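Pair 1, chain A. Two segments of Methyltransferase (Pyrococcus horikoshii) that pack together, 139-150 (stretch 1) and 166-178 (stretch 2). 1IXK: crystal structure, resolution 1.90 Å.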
# COMPACT_ATOMS: atom_id res chain seq x y z
N LEU A 139 -12.76 -1.45 9.05
CA LEU A 139 -13.65 -1.51 7.90
C LEU A 139 -14.59 -2.70 8.07
O LEU A 139 -15.72 -2.68 7.60
CB LEU A 139 -12.83 -1.64 6.61
CG LEU A 139 -12.06 -0.38 6.17
CD1 LEU A 139 -11.07 -0.73 5.06
CD2 LEU A 139 -13.05 0.67 5.69
N MSE A 140 -14.11 -3.73 8.77
CA MSE A 140 -14.91 -4.93 9.03
C MSE A 140 -15.72 -4.77 10.32
O MSE A 140 -16.46 -5.67 10.71
CB MSE A 140 -13.98 -6.15 9.13
CG MSE A 140 -13.21 -6.45 7.83
SE MSE A 140 -11.81 -7.63 8.01
CE MSE A 140 -12.67 -9.13 8.13
N ARG A 141 -15.58 -3.62 10.97
CA ARG A 141 -16.29 -3.33 12.20
C ARG A 141 -16.15 -4.43 13.26
O ARG A 141 -17.13 -4.83 13.90
CB ARG A 141 -17.77 -3.07 11.89
CG ARG A 141 -17.95 -1.92 10.91
CD ARG A 141 -19.41 -1.64 10.59
NE ARG A 141 -19.53 -0.52 9.66
CZ ARG A 141 -20.69 0.01 9.28
NH1 ARG A 141 -21.83 -0.47 9.75
NH2 ARG A 141 -20.70 1.03 8.43
N ASN A 142 -14.92 -4.89 13.43
CA ASN A 142 -14.61 -5.93 14.41
C ASN A 142 -15.41 -7.22 14.26
O ASN A 142 -15.64 -7.93 15.24
CB ASN A 142 -14.75 -5.40 15.84
CG ASN A 142 -13.41 -4.97 16.43
OD1 ASN A 142 -12.36 -5.49 16.06
ND2 ASN A 142 -13.45 -4.03 17.37
N ASP A 143 -15.84 -7.51 13.04
CA ASP A 143 -16.57 -8.73 12.76
C ASP A 143 -15.74 -9.44 11.71
O ASP A 143 -14.86 -8.82 11.11
CB ASP A 143 -17.97 -8.42 12.22
CG ASP A 143 -18.80 -9.67 11.98
OD1 ASP A 143 -18.46 -10.73 12.56
OD2 ASP A 143 -19.79 -9.60 11.22
N GLY A 144 -15.98 -10.72 11.48
CA GLY A 144 -15.19 -11.45 10.51
C GLY A 144 -13.86 -11.82 11.14
O GLY A 144 -13.73 -11.76 12.36
N VAL A 145 -12.88 -12.21 10.33
CA VAL A 145 -11.57 -12.58 10.85
C VAL A 145 -10.45 -12.13 9.92
O VAL A 145 -10.60 -12.15 8.70
CB VAL A 145 -11.43 -14.11 11.02
CG1 VAL A 145 -10.09 -14.45 11.67
CG2 VAL A 145 -12.58 -14.65 11.85
N ILE A 146 -9.33 -11.72 10.51
CA ILE A 146 -8.18 -11.30 9.72
C ILE A 146 -6.97 -12.09 10.17
O ILE A 146 -6.59 -12.03 11.34
CB ILE A 146 -7.84 -9.82 9.92
CG1 ILE A 146 -8.99 -8.93 9.43
CG2 ILE A 146 -6.53 -9.49 9.19
CD1 ILE A 146 -8.88 -7.50 9.91
N TYR A 147 -6.37 -12.84 9.25
CA TYR A 147 -5.16 -13.60 9.57
C TYR A 147 -3.97 -12.78 9.09
O TYR A 147 -3.98 -12.26 7.97
CB TYR A 147 -5.16 -14.95 8.85
CG TYR A 147 -6.16 -15.95 9.40
CD1 TYR A 147 -7.48 -15.97 8.97
CD2 TYR A 147 -5.77 -16.89 10.35
CE1 TYR A 147 -8.40 -16.89 9.48
CE2 TYR A 147 -6.67 -17.82 10.87
CZ TYR A 147 -7.99 -17.81 10.43
OH TYR A 147 -8.87 -18.74 10.92
N ALA A 148 -2.94 -12.66 9.93
CA ALA A 148 -1.74 -11.91 9.57
C ALA A 148 -0.52 -12.71 10.00
O ALA A 148 -0.59 -13.51 10.94
CB ALA A 148 -1.74 -10.54 10.24
N PHE A 149 0.60 -12.50 9.32
CA PHE A 149 1.84 -13.23 9.59
C PHE A 149 3.05 -12.32 9.73
O PHE A 149 3.22 -11.37 8.95
CB PHE A 149 2.13 -14.22 8.44
CG PHE A 149 0.97 -15.12 8.09
CD1 PHE A 149 -0.16 -14.60 7.46
CD2 PHE A 149 1.02 -16.48 8.37
CE1 PHE A 149 -1.23 -15.44 7.11
CE2 PHE A 149 -0.04 -17.32 8.03
CZ PHE A 149 -1.17 -16.80 7.40
N ASP A 150 3.90 -12.60 10.71
CA ASP A 150 5.12 -11.83 10.93
C ASP A 150 6.18 -12.80 11.45
O ASP A 150 5.96 -13.48 12.45
CB ASP A 150 4.89 -10.73 11.97
CG ASP A 150 5.98 -9.66 11.95
OD1 ASP A 150 7.14 -9.97 11.58
OD2 ASP A 150 5.68 -8.50 12.31
N LEU A 166 -6.01 0.15 19.85
CA LEU A 166 -7.03 0.50 18.86
C LEU A 166 -8.37 -0.20 19.08
O LEU A 166 -9.35 0.12 18.41
CB LEU A 166 -6.52 0.19 17.45
CG LEU A 166 -5.26 0.95 17.01
CD1 LEU A 166 -4.76 0.42 15.67
CD2 LEU A 166 -5.57 2.43 16.91
N GLY A 167 -8.41 -1.16 19.99
CA GLY A 167 -9.64 -1.87 20.26
C GLY A 167 -10.00 -2.88 19.18
O GLY A 167 -11.17 -3.21 18.99
N VAL A 168 -8.99 -3.38 18.48
CA VAL A 168 -9.19 -4.36 17.42
C VAL A 168 -9.34 -5.75 18.04
O VAL A 168 -8.46 -6.21 18.77
CB VAL A 168 -8.00 -4.35 16.44
CG1 VAL A 168 -8.15 -5.47 15.41
CG2 VAL A 168 -7.93 -2.99 15.75
N LEU A 169 -10.43 -6.43 17.71
CA LEU A 169 -10.71 -7.74 18.29
C LEU A 169 -10.77 -8.92 17.33
O LEU A 169 -10.89 -10.07 17.76
CB LEU A 169 -12.06 -7.69 19.04
CG LEU A 169 -12.24 -6.58 20.08
CD1 LEU A 169 -13.69 -6.52 20.54
CD2 LEU A 169 -11.30 -6.84 21.25
N ASN A 170 -10.67 -8.65 16.03
CA ASN A 170 -10.80 -9.72 15.04
C ASN A 170 -9.55 -10.15 14.28
O ASN A 170 -9.65 -10.78 13.23
CB ASN A 170 -11.88 -9.33 14.04
CG ASN A 170 -11.51 -8.11 13.24
OD1 ASN A 170 -10.54 -7.42 13.56
ND2 ASN A 170 -12.27 -7.83 12.18
N VAL A 171 -8.37 -9.82 14.80
CA VAL A 171 -7.13 -10.18 14.12
C VAL A 171 -6.44 -11.35 14.81
O VAL A 171 -6.42 -11.44 16.04
CB VAL A 171 -6.13 -9.00 14.06
CG1 VAL A 171 -4.83 -9.43 13.36
CG2 VAL A 171 -6.75 -7.82 13.33
N ILE A 172 -5.89 -12.26 14.01
CA ILE A 172 -5.16 -13.41 14.53
C ILE A 172 -3.75 -13.28 13.96
O ILE A 172 -3.57 -13.21 12.74
CB ILE A 172 -5.77 -14.75 14.05
CG1 ILE A 172 -7.20 -14.90 14.60
CG2 ILE A 172 -4.90 -15.92 14.54
CD1 ILE A 172 -7.87 -16.21 14.22
N LEU A 173 -2.75 -13.23 14.83
CA LEU A 173 -1.37 -13.08 14.41
C LEU A 173 -0.57 -14.36 14.53
O LEU A 173 -0.51 -14.96 15.60
CB LEU A 173 -0.67 -11.99 15.24
CG LEU A 173 -1.21 -10.57 15.16
CD1 LEU A 173 -0.52 -9.71 16.23
CD2 LEU A 173 -0.97 -10.01 13.78
N PHE A 174 0.05 -14.78 13.43
CA PHE A 174 0.86 -15.99 13.44
C PHE A 174 2.34 -15.65 13.29
O PHE A 174 2.71 -14.75 12.53
CB PHE A 174 0.45 -16.92 12.29
CG PHE A 174 -0.93 -17.48 12.43
CD1 PHE A 174 -1.43 -17.85 13.68
CD2 PHE A 174 -1.72 -17.68 11.31
CE1 PHE A 174 -2.69 -18.41 13.81
CE2 PHE A 174 -2.99 -18.24 11.42
CZ PHE A 174 -3.47 -18.61 12.68
N HIS A 175 3.19 -16.38 14.00
CA HIS A 175 4.62 -16.16 13.93
C HIS A 175 5.14 -17.07 12.83
O HIS A 175 5.65 -18.16 13.10
CB HIS A 175 5.29 -16.54 15.26
CG HIS A 175 6.76 -16.26 15.28
ND1 HIS A 175 7.64 -16.94 16.10
CD2 HIS A 175 7.50 -15.36 14.59
CE1 HIS A 175 8.86 -16.47 15.91
NE2 HIS A 175 8.81 -15.51 15.00
N SER A 176 5.00 -16.62 11.59
CA SER A 176 5.42 -17.38 10.43
C SER A 176 5.36 -16.44 9.22
O SER A 176 4.91 -15.30 9.34
CB SER A 176 4.46 -18.56 10.23
OG SER A 176 4.72 -19.27 9.02
N SER A 177 5.82 -16.93 8.07
CA SER A 177 5.78 -16.14 6.84
C SER A 177 4.43 -16.36 6.18
O SER A 177 3.87 -17.46 6.25
CB SER A 177 6.90 -16.61 5.89
OG SER A 177 6.70 -16.09 4.59
N SER A 178 3.89 -15.34 5.53
CA SER A 178 2.60 -15.48 4.88
C SER A 178 2.65 -16.50 3.74
O SER A 178 1.61 -16.91 3.22
CB SER A 178 2.10 -14.12 4.35
OG SER A 178 3.03 -13.55 3.44
O HOH W 1 4.71 -12.60 6.43

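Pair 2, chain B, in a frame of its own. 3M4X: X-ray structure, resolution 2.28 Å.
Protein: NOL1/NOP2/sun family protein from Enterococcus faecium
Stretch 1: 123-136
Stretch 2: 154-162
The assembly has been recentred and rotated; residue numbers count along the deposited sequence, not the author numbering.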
# COMPACT_ATOMS: atom_id res chain seq x y z
N LEU B 123 -3.07 0.60 4.77
CA LEU B 123 -2.49 0.58 6.11
C LEU B 123 -2.04 1.97 6.52
O LEU B 123 -2.29 2.43 7.64
CB LEU B 123 -1.29 -0.37 6.16
CG LEU B 123 -1.55 -1.86 5.92
CD1 LEU B 123 -0.23 -2.62 5.78
CD2 LEU B 123 -2.39 -2.44 7.05
N ALA B 124 -1.34 2.63 5.62
CA ALA B 124 -0.84 3.96 5.87
C ALA B 124 -2.00 4.93 6.13
O ALA B 124 -1.89 5.81 6.98
CB ALA B 124 -0.02 4.42 4.70
N ALA B 125 -3.11 4.76 5.41
CA ALA B 125 -4.27 5.63 5.64
C ALA B 125 -4.76 5.40 7.05
O ALA B 125 -5.19 6.33 7.73
CB ALA B 125 -5.40 5.34 4.61
N GLN B 126 -4.70 4.14 7.49
CA GLN B 126 -5.16 3.78 8.82
C GLN B 126 -4.25 4.36 9.92
O GLN B 126 -4.72 4.72 11.01
CB GLN B 126 -5.22 2.26 8.95
CG GLN B 126 -6.44 1.58 8.31
CD GLN B 126 -6.22 0.07 8.10
OE1 GLN B 126 -5.11 -0.44 8.28
NE2 GLN B 126 -7.28 -0.64 7.72
N MSE B 127 -2.96 4.46 9.62
CA MSE B 127 -1.97 4.84 10.62
C MSE B 127 -1.81 6.34 10.80
O MSE B 127 -1.20 6.78 11.77
CB MSE B 127 -0.64 4.20 10.28
CG MSE B 127 -0.75 2.69 10.18
SE MSE B 127 0.87 1.91 9.46
CE MSE B 127 2.05 2.48 10.91
N LYS B 128 -2.36 7.11 9.86
CA LYS B 128 -2.43 8.56 9.96
C LYS B 128 -1.06 9.19 10.21
O LYS B 128 -0.93 10.15 10.97
CB LYS B 128 -3.43 8.97 11.05
CG LYS B 128 -4.84 8.52 10.74
CD LYS B 128 -5.68 8.38 12.00
CE LYS B 128 -6.66 9.53 12.15
NZ LYS B 128 -7.65 9.25 13.23
N GLY B 129 -0.04 8.63 9.57
CA GLY B 129 1.32 9.14 9.67
C GLY B 129 2.03 8.83 10.98
O GLY B 129 3.15 9.27 11.18
N LYS B 130 1.37 8.10 11.87
CA LYS B 130 2.00 7.67 13.13
C LYS B 130 2.48 6.22 13.10
O LYS B 130 1.86 5.35 12.47
CB LYS B 130 1.03 7.88 14.30
CG LYS B 130 0.54 9.32 14.41
CD LYS B 130 0.07 9.66 15.82
CE LYS B 130 -0.38 11.12 15.91
NZ LYS B 130 -0.98 11.45 17.24
N GLY B 131 3.58 5.98 13.80
CA GLY B 131 4.17 4.66 13.84
C GLY B 131 5.12 4.46 12.68
O GLY B 131 5.63 5.41 12.12
N LEU B 132 5.36 3.20 12.34
CA LEU B 132 6.32 2.86 11.30
C LEU B 132 5.76 1.78 10.39
O LEU B 132 5.38 0.71 10.84
CB LEU B 132 7.62 2.37 11.91
CG LEU B 132 8.64 1.77 10.94
CD1 LEU B 132 9.17 2.81 9.96
CD2 LEU B 132 9.79 1.10 11.68
N LEU B 133 5.72 2.07 9.09
CA LEU B 133 5.22 1.11 8.12
C LEU B 133 6.41 0.65 7.32
O LEU B 133 6.99 1.43 6.56
CB LEU B 133 4.23 1.80 7.17
CG LEU B 133 3.18 1.02 6.34
CD1 LEU B 133 3.03 1.60 4.94
CD2 LEU B 133 3.43 -0.47 6.27
N VAL B 134 6.80 -0.61 7.46
CA VAL B 134 7.77 -1.11 6.50
C VAL B 134 7.11 -1.97 5.42
O VAL B 134 6.29 -2.85 5.70
CB VAL B 134 9.11 -1.66 7.12
CG1 VAL B 134 9.12 -1.58 8.64
CG2 VAL B 134 9.49 -3.01 6.58
N THR B 135 7.43 -1.63 4.18
CA THR B 135 6.75 -2.19 3.03
C THR B 135 7.81 -2.83 2.18
O THR B 135 8.67 -2.15 1.64
CB THR B 135 6.07 -1.11 2.20
OG1 THR B 135 5.46 -0.15 3.07
CG2 THR B 135 5.02 -1.71 1.35
N ASN B 136 7.75 -4.14 2.08
CA ASN B 136 8.77 -4.88 1.38
C ASN B 136 8.25 -5.48 0.07
O ASN B 136 7.14 -6.00 0.01
CB ASN B 136 9.30 -5.99 2.29
CG ASN B 136 10.29 -6.89 1.57
OD1 ASN B 136 11.46 -6.53 1.38
ND2 ASN B 136 9.83 -8.07 1.16
N GLY B 154 1.39 10.13 -0.34
CA GLY B 154 1.74 11.08 0.70
C GLY B 154 2.13 10.47 2.04
O GLY B 154 1.98 11.10 3.08
N VAL B 155 2.66 9.26 2.01
CA VAL B 155 3.02 8.56 3.24
C VAL B 155 4.37 9.04 3.72
O VAL B 155 5.35 9.01 2.98
CB VAL B 155 3.11 7.05 3.01
CG1 VAL B 155 3.48 6.29 4.31
CG2 VAL B 155 1.80 6.55 2.42
N SER B 156 4.43 9.48 4.97
CA SER B 156 5.65 10.06 5.51
C SER B 156 6.39 9.15 6.49
O SER B 156 7.51 9.45 6.85
CB SER B 156 5.35 11.41 6.17
OG SER B 156 4.33 11.26 7.15
N ASN B 157 5.77 8.04 6.90
CA ASN B 157 6.37 7.18 7.92
C ASN B 157 6.72 5.76 7.42
O ASN B 157 6.74 4.80 8.20
CB ASN B 157 5.45 7.08 9.15
CG ASN B 157 4.12 6.41 8.83
OD1 ASN B 157 3.71 6.37 7.67
ND2 ASN B 157 3.44 5.90 9.86
N ALA B 158 7.00 5.63 6.13
CA ALA B 158 7.27 4.32 5.56
C ALA B 158 8.74 4.11 5.21
O ALA B 158 9.43 5.04 4.79
CB ALA B 158 6.39 4.09 4.32
N ILE B 159 9.21 2.88 5.41
CA ILE B 159 10.49 2.44 4.87
C ILE B 159 10.18 1.41 3.81
O ILE B 159 9.58 0.39 4.10
CB ILE B 159 11.35 1.76 5.93
CG1 ILE B 159 11.58 2.69 7.12
CG2 ILE B 159 12.67 1.33 5.34
CD1 ILE B 159 12.28 3.95 6.76
N VAL B 160 10.56 1.68 2.57
CA VAL B 160 10.33 0.72 1.49
C VAL B 160 11.55 -0.19 1.29
O VAL B 160 12.67 0.26 1.03
CB VAL B 160 9.92 1.42 0.18
CG1 VAL B 160 9.84 0.42 -0.95
CG2 VAL B 160 8.56 2.09 0.35
N THR B 161 11.31 -1.48 1.44
CA THR B 161 12.37 -2.47 1.45
C THR B 161 12.35 -3.36 0.20
O THR B 161 11.29 -3.60 -0.40
CB THR B 161 12.23 -3.34 2.71
OG1 THR B 161 12.83 -2.64 3.81
CG2 THR B 161 12.93 -4.64 2.54
N ASN B 162 13.52 -3.85 -0.17
CA ASN B 162 13.66 -4.69 -1.36
C ASN B 162 14.34 -6.01 -1.03
O ASN B 162 15.48 -6.23 -1.40
CB ASN B 162 14.48 -3.94 -2.41
CG ASN B 162 14.71 -4.77 -3.64
OD1 ASN B 162 15.71 -4.58 -4.34
ND2 ASN B 162 13.80 -5.69 -3.93
O HOH W 2 0.56 7.01 7.47
O HOH W 3 5.11 10.86 9.58

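In both pairs two strands lie side by side and run parallel, held by backbone hydrogen bonds. In pair 1 the strands 145-149 and 171-174 run at 20° to each other with a closest axial approach of 4.7 Å; in pair 2 the strands 132-136 and 158-161 run at 18° and approach to 4.5 Å. Fourteen central residues superpose with an RMSD of 0.6 Å over N, CA and C. The register also agrees: the bridge of Ile A146 with Val A171 falls on that of Leu B133 with Ala B158, and the three following bridges match in turn.

The hydrogen bonds alternate identically along this ladder. Ile A146 N donates to Asn A170 O (2.9 Å) as Leu B133 N does to Asn B157 O (3.0 Å). Ile A172 N then returns a bond to Ile A146 O (2.8 Å), matched by Ile B159 N to Leu B133 O (2.9 Å). The last matched rung, Phe A174 N to Ala A148 O at 2.9 Å, corresponds to Thr B161 N to Thr B135 O at 2.7 Å.

Before the first strand, each chain makes a type I' turn, from Met A140 to Asp A143 and from Met B127 to Lys B130. The asparagine before the second strand, Asn A170 or Asn B157, points toward this loop with chi1 in p, and their side-chain centres lie 0.8 Å apart after superposition. Asn A170 ND2 donates to Asp A143 O at 3.0 Å; in pair 2 Asn B157 ND2 makes a weak bond to Gly B131 O at 3.2 Å and also lies 3.1 Å from Lys B130 O, the position matching Asp A143. The matched glycines Gly A144 and Gly B131 both have positive phi, and an ideal CB would lie 3.0 Å from Met A140 CE in pair 1, a clash, and 3.3 Å from Met B127 CE in pair 2, a crowded position.

Asn A142 falls on Gly B129, with the CA atoms 0.5 Å apart. Asn A142 spans the gap directly: its OD1 accepts from Leu A169 N at 2.7 Å and its ND2 donates to Gly A167 O at 2.9 Å. Gly B129 has no side chain, and two waters bridge its backbone to the other stretch, though to different atoms from those Asn A142 binds. Water 2 accepts from Gly B129 N (2.7 Å) and donates to Asn B157 OD1 (3.2 Å) and Ala B124 O (2.8 Å), while water 3 joins Gly B129 O (3.0 Å) to Ser B156 OG (2.6 Å).

On the sheet face bearing Tyr A147, Ile A172, Phe A149 and Phe A174, pair 1 packs aromatic rings. The Tyr A147 and Phe A174 rings meet rim to rim, and the edge of Phe A174 is directed toward the face of Phe A149, with centroids 5.7 Å apart and planes at 65°. The matched positions in pair 2 hold Val B134, Ile B159, Asn B136 and Thr B161. Here Val B134 CB lies 4.3 Å from Ile B159 CB, and no aromatic pair forms. The area buried between the stretches is 635 Å² in pair 2 and 941 Å² in pair 1, though the stretches differ in length.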